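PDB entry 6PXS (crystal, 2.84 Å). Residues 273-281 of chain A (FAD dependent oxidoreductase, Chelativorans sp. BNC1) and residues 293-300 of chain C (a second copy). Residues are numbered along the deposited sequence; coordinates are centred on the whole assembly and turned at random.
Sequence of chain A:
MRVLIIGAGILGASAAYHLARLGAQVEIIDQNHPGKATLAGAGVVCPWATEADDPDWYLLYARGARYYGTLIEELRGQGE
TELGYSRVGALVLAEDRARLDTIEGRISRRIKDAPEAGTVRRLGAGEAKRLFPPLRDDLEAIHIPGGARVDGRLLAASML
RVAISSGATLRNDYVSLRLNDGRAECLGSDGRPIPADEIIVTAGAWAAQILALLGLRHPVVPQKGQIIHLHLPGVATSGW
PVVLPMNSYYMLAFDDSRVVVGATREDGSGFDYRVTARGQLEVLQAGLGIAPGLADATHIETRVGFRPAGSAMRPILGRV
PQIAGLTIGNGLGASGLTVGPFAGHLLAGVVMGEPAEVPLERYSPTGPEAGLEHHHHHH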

# COMPACT_ATOMS: atom_id res chain seq x y z
N TYR A 273 2.88 -3.28 15.47
CA TYR A 273 3.02 -3.47 14.03
C TYR A 273 3.13 -2.10 13.34
O TYR A 273 2.24 -1.65 12.61
CB TYR A 273 1.86 -4.28 13.49
CG TYR A 273 2.00 -4.69 12.04
CD1 TYR A 273 3.04 -5.52 11.63
CD2 TYR A 273 1.09 -4.26 11.09
CE1 TYR A 273 3.17 -5.90 10.31
CE2 TYR A 273 1.21 -4.64 9.76
CZ TYR A 273 2.25 -5.46 9.38
OH TYR A 273 2.37 -5.83 8.06
N ARG A 274 4.25 -1.44 13.60
CA ARG A 274 4.56 -0.14 13.03
C ARG A 274 5.98 -0.14 12.49
O ARG A 274 6.85 -0.87 12.98
CB ARG A 274 4.40 0.99 14.07
CG ARG A 274 2.97 1.27 14.47
CD ARG A 274 2.88 2.16 15.71
NE ARG A 274 3.86 3.24 15.71
CZ ARG A 274 5.03 3.20 16.35
NH1 ARG A 274 5.39 2.13 17.05
NH2 ARG A 274 5.86 4.23 16.28
N VAL A 275 6.20 0.68 11.46
CA VAL A 275 7.54 0.91 10.92
C VAL A 275 8.06 2.20 11.54
O VAL A 275 7.57 3.29 11.23
CB VAL A 275 7.51 1.00 9.39
CG1 VAL A 275 8.86 1.46 8.86
CG2 VAL A 275 7.13 -0.34 8.79
N THR A 276 9.05 2.08 12.42
CA THR A 276 9.53 3.22 13.17
C THR A 276 10.71 3.89 12.46
O THR A 276 11.29 3.34 11.52
CB THR A 276 9.93 2.81 14.59
OG1 THR A 276 11.07 1.94 14.53
CG2 THR A 276 8.78 2.11 15.28
N ALA A 277 11.05 5.09 12.92
CA ALA A 277 12.12 5.86 12.30
C ALA A 277 13.49 5.32 12.70
O ALA A 277 14.34 5.07 11.83
CB ALA A 277 11.99 7.33 12.68
N ARG A 278 13.73 5.16 14.00
CA ARG A 278 15.04 4.68 14.45
C ARG A 278 15.30 3.26 13.97
O ARG A 278 16.43 2.94 13.57
CB ARG A 278 15.13 4.77 15.97
CG ARG A 278 16.39 4.13 16.56
CD ARG A 278 17.05 5.04 17.59
NE ARG A 278 17.89 6.05 16.96
CZ ARG A 278 18.40 7.10 17.59
NH1 ARG A 278 18.16 7.30 18.88
NH2 ARG A 278 19.16 7.97 16.93
N GLY A 279 14.29 2.40 14.01
CA GLY A 279 14.47 1.05 13.52
C GLY A 279 15.02 1.01 12.11
O GLY A 279 15.91 0.21 11.79
N GLN A 280 14.52 1.90 11.24
CA GLN A 280 15.00 1.94 9.87
C GLN A 280 16.38 2.59 9.77
O GLN A 280 17.21 2.17 8.96
CB GLN A 280 13.99 2.67 8.99
CG GLN A 280 12.73 1.87 8.75
CD GLN A 280 11.94 2.37 7.56
OE1 GLN A 280 11.89 1.71 6.52
NE2 GLN A 280 11.31 3.53 7.71
N LEU A 281 16.63 3.62 10.58
CA LEU A 281 17.95 4.25 10.58
C LEU A 281 19.03 3.23 10.91
O LEU A 281 20.04 3.14 10.21
CB LEU A 281 17.97 5.41 11.58
CG LEU A 281 19.32 6.12 11.77
CD1 LEU A 281 19.76 6.82 10.49
CD2 LEU A 281 19.25 7.12 12.91
N GLY C 293 13.41 12.18 20.34
CA GLY C 293 12.07 11.76 20.69
C GLY C 293 11.29 11.17 19.53
O GLY C 293 10.31 10.45 19.76
N LEU C 294 11.72 11.44 18.30
CA LEU C 294 11.08 10.88 17.11
C LEU C 294 11.47 9.44 16.85
O LEU C 294 11.07 8.88 15.83
CB LEU C 294 11.44 11.73 15.89
CG LEU C 294 10.94 13.18 15.84
CD1 LEU C 294 11.61 13.94 14.71
CD2 LEU C 294 9.43 13.21 15.69
N ALA C 295 12.24 8.81 17.75
CA ALA C 295 12.81 7.50 17.47
C ALA C 295 11.73 6.48 17.13
O ALA C 295 11.77 5.84 16.08
CB ALA C 295 13.64 7.02 18.66
N ASP C 296 10.74 6.32 18.02
CA ASP C 296 9.71 5.31 17.86
C ASP C 296 8.47 5.84 17.15
O ASP C 296 7.36 5.35 17.41
CB ASP C 296 9.34 4.73 19.23
CG ASP C 296 10.16 3.50 19.59
OD1 ASP C 296 10.36 2.64 18.71
OD2 ASP C 296 10.61 3.41 20.75
N ALA C 297 8.62 6.82 16.28
CA ALA C 297 7.50 7.35 15.51
C ALA C 297 7.28 6.52 14.25
O ALA C 297 8.23 6.02 13.65
CB ALA C 297 7.73 8.81 15.15
N THR C 298 6.02 6.40 13.85
CA THR C 298 5.70 5.64 12.65
C THR C 298 6.17 6.38 11.41
O THR C 298 5.97 7.60 11.28
CB THR C 298 4.19 5.40 12.55
OG1 THR C 298 3.71 4.83 13.77
CG2 THR C 298 3.88 4.47 11.39
N HIS C 299 6.79 5.65 10.49
CA HIS C 299 7.11 6.17 9.17
C HIS C 299 5.97 5.80 8.23
O HIS C 299 5.75 4.62 7.95
CB HIS C 299 8.44 5.61 8.67
CG HIS C 299 8.94 6.25 7.41
ND1 HIS C 299 10.19 6.01 6.90
CD2 HIS C 299 8.35 7.13 6.57
CE1 HIS C 299 10.35 6.71 5.79
NE2 HIS C 299 9.25 7.40 5.57
N ILE C 300 5.24 6.80 7.76
CA ILE C 300 4.06 6.57 6.93
C ILE C 300 4.39 6.67 5.44
O ILE C 300 3.93 5.85 4.65
CB ILE C 300 2.92 7.54 7.31
CG1 ILE C 300 3.40 8.99 7.35
CG2 ILE C 300 2.32 7.14 8.65
CD1 ILE C 300 2.29 9.98 7.66

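Main-chain polar groups left unpaired at the end of a helix or at a bend in a loop can be satisfied by a neighbouring subunit, and the contact between these two copies of an FAD dependent oxidoreductase is a worked example. Followed along chain C, it begins where the chain turns. Gly293(C) lies out of reach, and Leu294(C) takes a minor part, its carbonyl O lying 3.6 Å from CB of Ala277(A) while the end of its side chain leads away. O of Leu294(C) also accepts from N of Ala297(C) at 3.2 Å, closing a type I turn between these two residues.

The turn presents carbonyl groups to the start of a helix in chain A, where the first amide groups have no preceding helical carbonyl to bind. Thr276(A), at the N-cap position, meets part of this need from within its own chain, its OG1 accepting from N of Gly279(A) at 3.3 Å. Ala295(C) supplies another acceptor: its O receives a nearly straight hydrogen bond, 2.9 Å long with an angle of 174°, from N of Arg278(A). Beside it the CB atoms of Ala295(C) and Arg278(A) pack at 3.8 Å, although the end of the arginine side chain leads away.

Asp296(C) points its CB away from chain A. O of Asp296(C) and NH2 of Arg274(A) are modelled 2.2 Å apart, too short for a hydrogen bond and best read as a clash at this resolution. Ala297(C) also turns its side chain away and contributes through its backbone. N of Ala277(A) forms weak hydrogen bonds with O of Ala297(C), at 3.1 Å, and with O of Ala295(C), at 3.3 Å; both are bent to 122°, as expected of an amide placed between two acceptors. CA of Thr276(A) approaches O of Ala297(C) at 3.1 Å in a CA-H...O contact.

At Thr298(C) the chain enters a strand and pairs with Thr276(A) in a single beta bridge, their CA atoms 4.6 Å apart. OG1 of Thr298(C) accepts from NE of Arg274(A) at 2.5 Å, a short hydrogen bond at the edge of the guanidinium. His299(C) then gives its backbone N to O of Val275(A), at 2.6 Å and 172°, while the same oxygen lies 3.3 Å from CA of Thr298(C). The imidazole of His299(C) is met at its edge by Gln280(A), whose NE2 makes a weak hydrogen bond to ND1 at 2.8 Å. Beyond it, Ile300(C) points away and makes no contact.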